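Local coordinates for protein N-acylethanolamine-hydrolyzing acid amidase subunit beta (Caenorhabditis elegans, PDB 6DY3) that probably hydrolyses bioactive fatty acid amides such as N-palmitoylethanolamine to ethanolamine and free fatty acids, as the beta subunit of an autocatalytically cleaved heterodimer, at residues B[17-22]-B[209-214]; B[175-180]-B[199-204]; B[67-72]-B[123-128]. All blocks are in the same frame, centred on the assembly; numbering follows the deposited sequence.

Contacts 1 and 3 lie one in each of the two antiparallel sheets of this Ntn-hydrolase chain, and contact 2 lies among the helices packed on the five-stranded sheet that holds contact 1. Along the chain, 17-22 comes first and 209-214 last, so contact 1 spans both others; contact 3 is complete before contact 2 begins. Contact 1 is central: its centre is about 13 Å from the centres of both others, and it touches both, through Asn-18 to the 199-204 loop and through Arg-17 to strand 64-70. Contacts 2 and 3, with centres about 17 Å apart, do not meet. Contacts 1 and 3 together bring Arg-17 and Asn-69 next to Cys-1, the probable nucleophile.

Contact 1: residues B[17-22]-B[209-214]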
loop_
_atom_site.group_PDB
_atom_site.type_symbol
_atom_site.label_atom_id
_atom_site.label_comp_id
_atom_site.label_asym_id
_atom_site.label_seq_id
_atom_site.Cartn_x
_atom_site.Cartn_y
_atom_site.Cartn_z
ATOM N N ARG B 17 -9.639 2.556 1.125
ATOM C CA ARG B 17 -8.477 1.969 1.772
ATOM C C ARG B 17 -8.153 2.721 3.054
ATOM O O ARG B 17 -7.957 3.938 3.032
ATOM C CB ARG B 17 -7.266 1.988 0.829
ATOM C CG ARG B 17 -6.210 0.947 1.171
ATOM C CD ARG B 17 -5.138 1.496 2.081
ATOM N NE ARG B 17 -4.508 0.430 2.848
ATOM C CZ ARG B 17 -3.485 -0.306 2.436
ATOM N NH1 ARG B 17 -2.943 -0.095 1.251
ATOM N NH2 ARG B 17 -3.001 -1.251 3.228
ATOM N N ASN B 18 -8.073 1.986 4.156
ATOM C CA ASN B 18 -7.544 2.495 5.412
ATOM C C ASN B 18 -6.204 1.829 5.673
ATOM O O ASN B 18 -6.055 0.625 5.459
ATOM C CB ASN B 18 -8.494 2.212 6.574
ATOM C CG ASN B 18 -9.615 3.223 6.682
ATOM O OD1 ASN B 18 -9.793 4.069 5.805
ATOM N ND2 ASN B 18 -10.386 3.137 7.758
ATOM N N LEU B 19 -5.225 2.617 6.106
ATOM C CA LEU B 19 -3.901 2.106 6.448
ATOM C C LEU B 19 -3.739 2.158 7.964
ATOM O O LEU B 19 -3.722 3.243 8.554
ATOM C CB LEU B 19 -2.807 2.914 5.761
ATOM C CG LEU B 19 -1.415 2.324 5.995
ATOM C CD1 LEU B 19 -1.086 1.349 4.880
ATOM C CD2 LEU B 19 -0.364 3.417 6.115
ATOM N N ASP B 20 -3.627 0.990 8.591
ATOM C CA ASP B 20 -3.363 0.894 10.020
ATOM C C ASP B 20 -1.897 0.534 10.240
ATOM O O ASP B 20 -1.387 -0.427 9.657
ATOM C CB ASP B 20 -4.279 -0.139 10.680
ATOM C CG ASP B 20 -5.766 0.212 10.542
ATOM O OD1 ASP B 20 -6.599 -0.717 10.482
ATOM O OD2 ASP B 20 -6.109 1.413 10.486
ATOM N N TYR B 21 -1.232 1.305 11.091
ATOM C CA TYR B 21 0.206 1.218 11.286
ATOM C C TYR B 21 0.486 1.401 12.765
ATOM O O TYR B 21 -0.004 2.360 13.369
ATOM C CB TYR B 21 0.914 2.299 10.468
ATOM C CG TYR B 21 2.342 2.015 10.074
ATOM C CD1 TYR B 21 2.637 1.217 8.975
ATOM C CD2 TYR B 21 3.398 2.585 10.778
ATOM C CE1 TYR B 21 3.939 0.976 8.599
ATOM C CE2 TYR B 21 4.716 2.349 10.408
ATOM C CZ TYR B 21 4.978 1.546 9.319
ATOM O OH TYR B 21 6.286 1.318 8.954
ATOM N N ASP B 22 1.260 0.484 13.350
ATOM C CA ASP B 22 1.522 0.544 14.785
ATOM C C ASP B 22 2.254 1.823 15.162
ATOM O O ASP B 22 2.019 2.388 16.235
ATOM C CB ASP B 22 2.336 -0.671 15.218
ATOM C CG ASP B 22 2.242 -0.925 16.697
ATOM O OD1 ASP B 22 3.122 -0.439 17.445
ATOM O OD2 ASP B 22 1.277 -1.601 17.113
ATOM N N THR B 209 -5.166 3.900 12.784
ATOM C CA THR B 209 -5.385 4.314 11.405
ATOM C C THR B 209 -4.565 5.565 11.101
ATOM O O THR B 209 -4.725 6.596 11.762
ATOM C CB THR B 209 -6.869 4.562 11.154
ATOM O OG1 THR B 209 -7.627 3.421 11.571
ATOM C CG2 THR B 209 -7.120 4.812 9.676
ATOM N N VAL B 210 -3.675 5.461 10.111
ATOM C CA VAL B 210 -2.862 6.603 9.699
ATOM C C VAL B 210 -3.638 7.494 8.741
ATOM O O VAL B 210 -3.786 8.701 8.966
ATOM C CB VAL B 210 -1.538 6.126 9.072
ATOM C CG1 VAL B 210 -0.762 7.305 8.469
ATOM C CG2 VAL B 210 -0.697 5.423 10.110
ATOM N N PHE B 211 -4.129 6.916 7.646
ATOM C CA PHE B 211 -4.905 7.673 6.679
ATOM C C PHE B 211 -6.053 6.833 6.148
ATOM O O PHE B 211 -6.053 5.604 6.232
ATOM C CB PHE B 211 -4.049 8.175 5.504
ATOM C CG PHE B 211 -3.461 7.081 4.646
ATOM C CD1 PHE B 211 -4.242 6.392 3.733
ATOM C CD2 PHE B 211 -2.109 6.797 4.705
ATOM C CE1 PHE B 211 -3.698 5.411 2.941
ATOM C CE2 PHE B 211 -1.558 5.818 3.904
ATOM C CZ PHE B 211 -2.350 5.128 3.021
ATOM N N SER B 212 -7.029 7.534 5.586
ATOM C CA SER B 212 -8.127 6.947 4.833
ATOM C C SER B 212 -8.118 7.577 3.448
ATOM O O SER B 212 -7.905 8.786 3.319
ATOM C CB SER B 212 -9.480 7.198 5.510
ATOM O OG SER B 212 -9.573 6.585 6.779
ATOM N N THR B 213 -8.348 6.766 2.414
ATOM C CA THR B 213 -8.307 7.251 1.044
ATOM C C THR B 213 -9.396 6.576 0.223
ATOM O O THR B 213 -9.860 5.478 0.542
ATOM C CB THR B 213 -6.930 7.013 0.398
ATOM O OG1 THR B 213 -6.851 7.707 -0.854
ATOM C CG2 THR B 213 -6.687 5.541 0.165
ATOM N N VAL B 214 -9.809 7.265 -0.835
ATOM C CA VAL B 214 -10.772 6.742 -1.791
ATOM C C VAL B 214 -10.205 6.952 -3.185
ATOM O O VAL B 214 -9.636 8.009 -3.484
ATOM C CB VAL B 214 -12.154 7.419 -1.657
ATOM C CG1 VAL B 214 -13.132 6.843 -2.675
ATOM C CG2 VAL B 214 -12.702 7.270 -0.237
#
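Strand 17-20 runs antiparallel to strand 209-214, and the ladder starts with a reciprocal pair: Arg-17 N gives to Thr-213 O at 3.0 Å, and Thr-213 N returns a bond to Arg-17 O at 2.9 Å. Further along, Leu-19 N gives an almost straight bond (171°) to Phe-211 O, while Leu-19 O takes Val-210 N at 2.7 Å. Two successive residues thus serve one, a beta bulge at Val-210 that lets Thr-209 face Asp-20. This pairing joins two neighbouring strands in one of the sheets of the Ntn-hydrolase sandwich, beside the probable nucleophile Cys-1.

On the Asn-18 and Asp-20 face the bonds are side chain to side chain. Ser-212 OG gives to Asn-18 OD1 at 2.7 Å from above the amide plane, leaving ND2 to the carbonyls of Leu-199 and Val-204. Thr-209 OG1 gives to Asp-20 OD2, also 2.7 Å, and accepts from Asn-206 N; the other carboxylate oxygen, OD1, takes the Cys-1 amine and a salt bridge from Arg-174.

On the other face, Leu-19 CB sits 3.7 Å from the Phe-211 ring centroid in a CH-pi contact. Arg-17, bent at chi2 (-93°), brings NE back to its neighbour Asn-18 O at 3.0 Å, with that oxygen in the guanidinium plane, and sends NH2 to Leu-68 O of the facing sheet.

Contact 2: residues B[175-180]-B[199-204]; sequences RITAIQ and LSTVPV
Van der Waals packing carries this contact, with Thr-177 at its centre, and it sets helix 173-185 against the loop leading from helix 192-199 to strand 209-215. Thr-177 CB points toward that loop, and with CG2 anti to the backbone N the methyl is pushed into its bend. There it meets Thr-201 CG2 at 3.5 Å, the two threonines crossing obliquely, and reaches Val-204 CG2 at 4.0 Å. One residue on along the helix, Ala-178 CB lies 4.1 Å from the same Val-204 CG2, so this single valine branch, anti to its own carbonyl carbon, rests on two consecutive helical residues.

Contacts between polar and carbon atoms come second. Thr-177 OG1 lies against the Pro-203 ring, 3.3 Å from its CD, and Thr-177 CG2 is 3.6 Å from Val-202 O. The peptide bond before Pro-203 is cis; the chain turns there, and Thr-201 and Val-204, on either side of the turn in sequence, both direct CB toward the helix.

No hydrogen bond links the two segments. Thr-177 OG1 bonds to Asp-173 O one turn back in its helix, and Thr-201 OG1 to Glu-197 O of helix 192-199. Behind the contact, Ala-178 and Val-204 also pack on strand 2-7, through Ile-4 and Thr-2 respectively. With both hydroxyls bonded to carbonyls four residues back in the chain, what meets across the contact is largely methyl and ring carbon, and the loop is fitted against the helix by shape, with no directional polar bond between them.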
loop_
_atom_site.group_PDB
_atom_site.type_symbol
_atom_site.label_atom_id
_atom_site.label_comp_id
_atom_site.label_asym_id
_atom_site.label_seq_id
_atom_site.Cartn_x
_atom_site.Cartn_y
_atom_site.Cartn_z
ATOM N N ARG B 175 -13.367 -5.849 9.614
ATOM C CA ARG B 175 -13.982 -6.453 8.437
ATOM C C ARG B 175 -15.480 -6.645 8.629
ATOM O O ARG B 175 -16.265 -6.382 7.712
ATOM C CB ARG B 175 -13.302 -7.786 8.129
ATOM C CG ARG B 175 -13.704 -8.394 6.799
ATOM C CD ARG B 175 -12.873 -9.624 6.468
ATOM N NE ARG B 175 -13.277 -10.199 5.193
ATOM C CZ ARG B 175 -14.272 -11.066 5.052
ATOM N NH1 ARG B 175 -14.966 -11.473 6.106
ATOM N NH2 ARG B 175 -14.576 -11.533 3.852
ATOM N N ILE B 176 -15.897 -7.090 9.815
ATOM C CA ILE B 176 -17.320 -7.307 10.077
ATOM C C ILE B 176 -18.090 -5.997 9.961
ATOM O O ILE B 176 -19.156 -5.932 9.335
ATOM C CB ILE B 176 -17.519 -7.954 11.461
ATOM C CG1 ILE B 176 -16.840 -9.327 11.510
ATOM C CG2 ILE B 176 -19.005 -8.077 11.790
ATOM C CD1 ILE B 176 -16.693 -9.885 12.905
ATOM N N THR B 177 -17.573 -4.937 10.581
ATOM C CA THR B 177 -18.272 -3.659 10.570
ATOM C C THR B 177 -18.406 -3.116 9.154
ATOM O O THR B 177 -19.482 -2.658 8.753
ATOM C CB THR B 177 -17.535 -2.663 11.462
ATOM O OG1 THR B 177 -17.518 -3.157 12.807
ATOM C CG2 THR B 177 -18.204 -1.293 11.422
ATOM N N ALA B 178 -17.322 -3.162 8.377
ATOM C CA ALA B 178 -17.371 -2.631 7.019
ATOM C C ALA B 178 -18.397 -3.373 6.173
ATOM O O ALA B 178 -19.085 -2.763 5.347
ATOM C CB ALA B 178 -15.986 -2.708 6.374
ATOM N N ILE B 179 -18.524 -4.688 6.368
ATOM C CA ILE B 179 -19.496 -5.455 5.593
ATOM C C ILE B 179 -20.912 -5.082 6.001
ATOM O O ILE B 179 -21.798 -4.940 5.150
ATOM C CB ILE B 179 -19.243 -6.965 5.763
ATOM C CG1 ILE B 179 -17.872 -7.342 5.191
ATOM C CG2 ILE B 179 -20.354 -7.775 5.096
ATOM C CD1 ILE B 179 -17.402 -8.729 5.589
ATOM N N GLN B 180 -21.151 -4.924 7.302
ATOM C CA GLN B 180 -22.462 -4.483 7.761
ATOM C C GLN B 180 -22.795 -3.111 7.194
ATOM O O GLN B 180 -23.914 -2.875 6.724
ATOM C CB GLN B 180 -22.506 -4.471 9.289
ATOM C CG GLN B 180 -22.623 -5.863 9.900
ATOM C CD GLN B 180 -22.553 -5.859 11.423
ATOM O OE1 GLN B 180 -22.474 -4.801 12.052
ATOM N NE2 GLN B 180 -22.580 -7.051 12.022
ATOM N N LEU B 199 -15.445 3.873 5.581
ATOM C CA LEU B 199 -14.076 3.914 6.088
ATOM C C LEU B 199 -13.955 4.673 7.407
ATOM O O LEU B 199 -12.985 4.454 8.144
ATOM C CB LEU B 199 -13.151 4.537 5.038
ATOM C CG LEU B 199 -12.975 3.731 3.748
ATOM C CD1 LEU B 199 -12.150 4.507 2.734
ATOM C CD2 LEU B 199 -12.343 2.371 4.021
ATOM N N SER B 200 -14.909 5.544 7.728
ATOM C CA SER B 200 -14.868 6.336 8.952
ATOM C C SER B 200 -15.601 5.678 10.116
ATOM O O SER B 200 -15.580 6.224 11.223
ATOM C CB SER B 200 -15.457 7.724 8.704
ATOM O OG SER B 200 -14.732 8.401 7.696
ATOM N N THR B 201 -16.251 4.535 9.894
ATOM C CA THR B 201 -16.961 3.844 10.960
ATOM C C THR B 201 -15.981 3.139 11.887
ATOM O O THR B 201 -15.019 2.510 11.441
ATOM C CB THR B 201 -17.945 2.817 10.388
ATOM O OG1 THR B 201 -18.856 3.455 9.486
ATOM C CG2 THR B 201 -18.727 2.151 11.497
ATOM N N VAL B 202 -16.228 3.260 13.187
ATOM C CA VAL B 202 -15.422 2.566 14.175
ATOM C C VAL B 202 -15.858 1.100 14.188
ATOM O O VAL B 202 -17.057 0.818 14.164
ATOM C CB VAL B 202 -15.568 3.208 15.569
ATOM C CG1 VAL B 202 -14.765 2.441 16.604
ATOM C CG2 VAL B 202 -15.124 4.655 15.527
ATOM N N PRO B 203 -14.898 0.156 14.224
ATOM C CA PRO B 203 -13.440 0.279 14.324
ATOM C C PRO B 203 -12.684 0.175 12.993
ATOM O O PRO B 203 -11.467 -0.036 13.024
ATOM C CB PRO B 203 -13.067 -0.896 15.222
ATOM C CG PRO B 203 -14.135 -1.936 14.955
ATOM C CD PRO B 203 -15.288 -1.262 14.229
ATOM N N VAL B 204 -13.376 0.295 11.855
ATOM C CA VAL B 204 -12.672 0.398 10.574
ATOM C C VAL B 204 -11.660 1.535 10.647
ATOM O O VAL B 204 -10.492 1.391 10.265
ATOM C CB VAL B 204 -13.666 0.602 9.415
ATOM C CG1 VAL B 204 -12.951 0.483 8.068
ATOM C CG2 VAL B 204 -14.822 -0.385 9.494
#

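Contact 3: residues B[67-72]-B[123-128]; sequences SLNARY and YIIVAG
Strands 64-70 and 122-127 are neighbours in the larger, seven-stranded antiparallel sheet of the Ntn-hydrolase fold, joined along the chain by an excursion through three helices. Four backbone bonds lock them in register. Ser-67 N to Ile-125 O (3.0 Å) is answered by Ile-125 N to Ser-67 O (2.9 Å, 177° at the hydrogen); Asn-69 and Tyr-123 exchange a second pair, each bond 2.8 Å from N to O. On one face of the sheet Leu-68 CD1 crosses obliquely onto Ile-124 CG1 at 3.9 Å.

Past the strand end, the extended Arg-71 chain runs over the Tyr-123 ring at about a right angle to that side chain. Its CD sits 4.1 Å from the ring centroid in a CH-pi contact, and guanidinium and ring planes are tilted 36° apart. Outside partners fix both tips: Arg-71 NE forms a salt bridge with Asp-165 and NH1 a hydrogen bond with Asn-140, while Tyr-123 OH bonds to Phe-164 O.

On the opposite face to Leu-68, Ser-67 OG and Asn-69 OD1 both bond to Ser-3 OG. Asn-69 also packs on Cys-1, the probable nucleophile, consistent with an N-terminal nucleophile hydrolase, where the chain's first residue lies between the two sheets.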
loop_
_atom_site.group_PDB
_atom_site.type_symbol
_atom_site.label_atom_id
_atom_site.label_comp_id
_atom_site.label_asym_id
_atom_site.label_seq_id
_atom_site.Cartn_x
_atom_site.Cartn_y
_atom_site.Cartn_z
ATOM N N SER B 67 -4.253 -1.594 -3.972
ATOM C CA SER B 67 -3.788 -1.460 -2.597
ATOM C C SER B 67 -3.365 -2.830 -2.079
ATOM O O SER B 67 -3.968 -3.853 -2.419
ATOM C CB SER B 67 -4.871 -0.864 -1.678
ATOM O OG SER B 67 -5.931 -1.780 -1.459
ATOM N N LEU B 68 -2.334 -2.845 -1.239
ATOM C CA LEU B 68 -1.794 -4.085 -0.699
ATOM C C LEU B 68 -1.998 -4.130 0.809
ATOM O O LEU B 68 -1.671 -3.171 1.515
ATOM C CB LEU B 68 -0.307 -4.228 -1.025
ATOM C CG LEU B 68 0.326 -5.534 -0.549
ATOM C CD1 LEU B 68 1.190 -6.142 -1.639
ATOM C CD2 LEU B 68 1.136 -5.293 0.715
ATOM N N ASN B 69 -2.551 -5.241 1.290
ATOM C CA ASN B 69 -2.671 -5.522 2.712
ATOM C C ASN B 69 -1.687 -6.623 3.084
ATOM O O ASN B 69 -1.618 -7.656 2.412
ATOM C CB ASN B 69 -4.092 -5.956 3.078
ATOM C CG ASN B 69 -5.120 -4.869 2.841
ATOM O OD1 ASN B 69 -4.826 -3.836 2.231
ATOM N ND2 ASN B 69 -6.342 -5.098 3.322
ATOM N N ALA B 70 -0.939 -6.407 4.157
ATOM C CA ALA B 70 -0.102 -7.471 4.675
ATOM C C ALA B 70 -0.986 -8.597 5.185
ATOM O O ALA B 70 -2.117 -8.378 5.624
ATOM C CB ALA B 70 0.798 -6.951 5.791
ATOM N N ARG B 71 -0.468 -9.818 5.103
ATOM C CA ARG B 71 -1.212 -11.010 5.489
ATOM C C ARG B 71 -0.439 -11.697 6.601
ATOM O O ARG B 71 0.706 -12.115 6.398
ATOM C CB ARG B 71 -1.404 -11.947 4.296
ATOM C CG ARG B 71 -2.457 -13.007 4.480
ATOM C CD ARG B 71 -2.600 -13.806 3.202
ATOM N NE ARG B 71 -3.611 -14.850 3.302
ATOM C CZ ARG B 71 -3.842 -15.746 2.351
ATOM N NH1 ARG B 71 -3.127 -15.724 1.233
ATOM N NH2 ARG B 71 -4.784 -16.664 2.514
ATOM N N TYR B 72 -1.066 -11.807 7.767
ATOM C CA TYR B 72 -0.441 -12.385 8.949
ATOM C C TYR B 72 -1.175 -13.661 9.326
ATOM O O TYR B 72 -2.367 -13.627 9.653
ATOM C CB TYR B 72 -0.451 -11.401 10.123
ATOM C CG TYR B 72 0.115 -10.045 9.786
ATOM C CD1 TYR B 72 1.464 -9.893 9.490
ATOM C CD2 TYR B 72 -0.694 -8.911 9.780
ATOM C CE1 TYR B 72 1.996 -8.653 9.184
ATOM C CE2 TYR B 72 -0.175 -7.665 9.479
ATOM C CZ TYR B 72 1.175 -7.541 9.181
ATOM O OH TYR B 72 1.713 -6.310 8.874
ATOM N N TYR B 123 -2.642 -9.536 0.607
ATOM C CA TYR B 123 -3.847 -9.378 -0.190
ATOM C C TYR B 123 -3.651 -8.177 -1.097
ATOM O O TYR B 123 -3.416 -7.065 -0.613
ATOM C CB TYR B 123 -5.077 -9.172 0.686
ATOM C CG TYR B 123 -5.451 -10.356 1.546
ATOM C CD1 TYR B 123 -5.974 -11.513 0.980
ATOM C CD2 TYR B 123 -5.314 -10.305 2.929
ATOM C CE1 TYR B 123 -6.333 -12.590 1.765
ATOM C CE2 TYR B 123 -5.673 -11.378 3.721
ATOM C CZ TYR B 123 -6.181 -12.515 3.134
ATOM O OH TYR B 123 -6.539 -13.582 3.923
ATOM N N ILE B 124 -3.767 -8.398 -2.401
ATOM C CA ILE B 124 -3.691 -7.333 -3.393
ATOM C C ILE B 124 -5.107 -7.084 -3.893
ATOM O O ILE B 124 -5.739 -7.979 -4.470
ATOM C CB ILE B 124 -2.742 -7.696 -4.546
ATOM C CG1 ILE B 124 -1.336 -7.957 -3.999
ATOM C CG2 ILE B 124 -2.720 -6.580 -5.579
ATOM C CD1 ILE B 124 -0.348 -8.462 -5.022
ATOM N N ILE B 125 -5.605 -5.874 -3.664
ATOM C CA ILE B 125 -6.960 -5.484 -4.040
ATOM C C ILE B 125 -6.851 -4.557 -5.239
ATOM O O ILE B 125 -6.180 -3.520 -5.171
ATOM C CB ILE B 125 -7.699 -4.806 -2.876
ATOM C CG1 ILE B 125 -7.920 -5.795 -1.724
ATOM C CG2 ILE B 125 -9.026 -4.228 -3.340
ATOM C CD1 ILE B 125 -6.758 -5.909 -0.756
ATOM N N VAL B 126 -7.522 -4.919 -6.327
ATOM C CA VAL B 126 -7.441 -4.186 -7.582
ATOM C C VAL B 126 -8.848 -3.784 -8.000
ATOM O O VAL B 126 -9.786 -4.587 -7.917
ATOM C CB VAL B 126 -6.762 -5.027 -8.687
ATOM C CG1 VAL B 126 -6.432 -4.156 -9.896
ATOM C CG2 VAL B 126 -5.512 -5.713 -8.155
ATOM N N ALA B 127 -8.990 -2.540 -8.452
ATOM C CA ALA B 127 -10.263 -2.000 -8.906
ATOM C C ALA B 127 -10.121 -1.487 -10.332
ATOM O O ALA B 127 -9.113 -0.863 -10.679
ATOM C CB ALA B 127 -10.739 -0.874 -7.985
ATOM N N GLY B 128 -11.135 -1.746 -11.154
ATOM C CA GLY B 128 -11.087 -1.374 -12.554
ATOM C C GLY B 128 -12.166 -0.395 -12.969
ATOM O O GLY B 128 -12.589 0.457 -12.181
#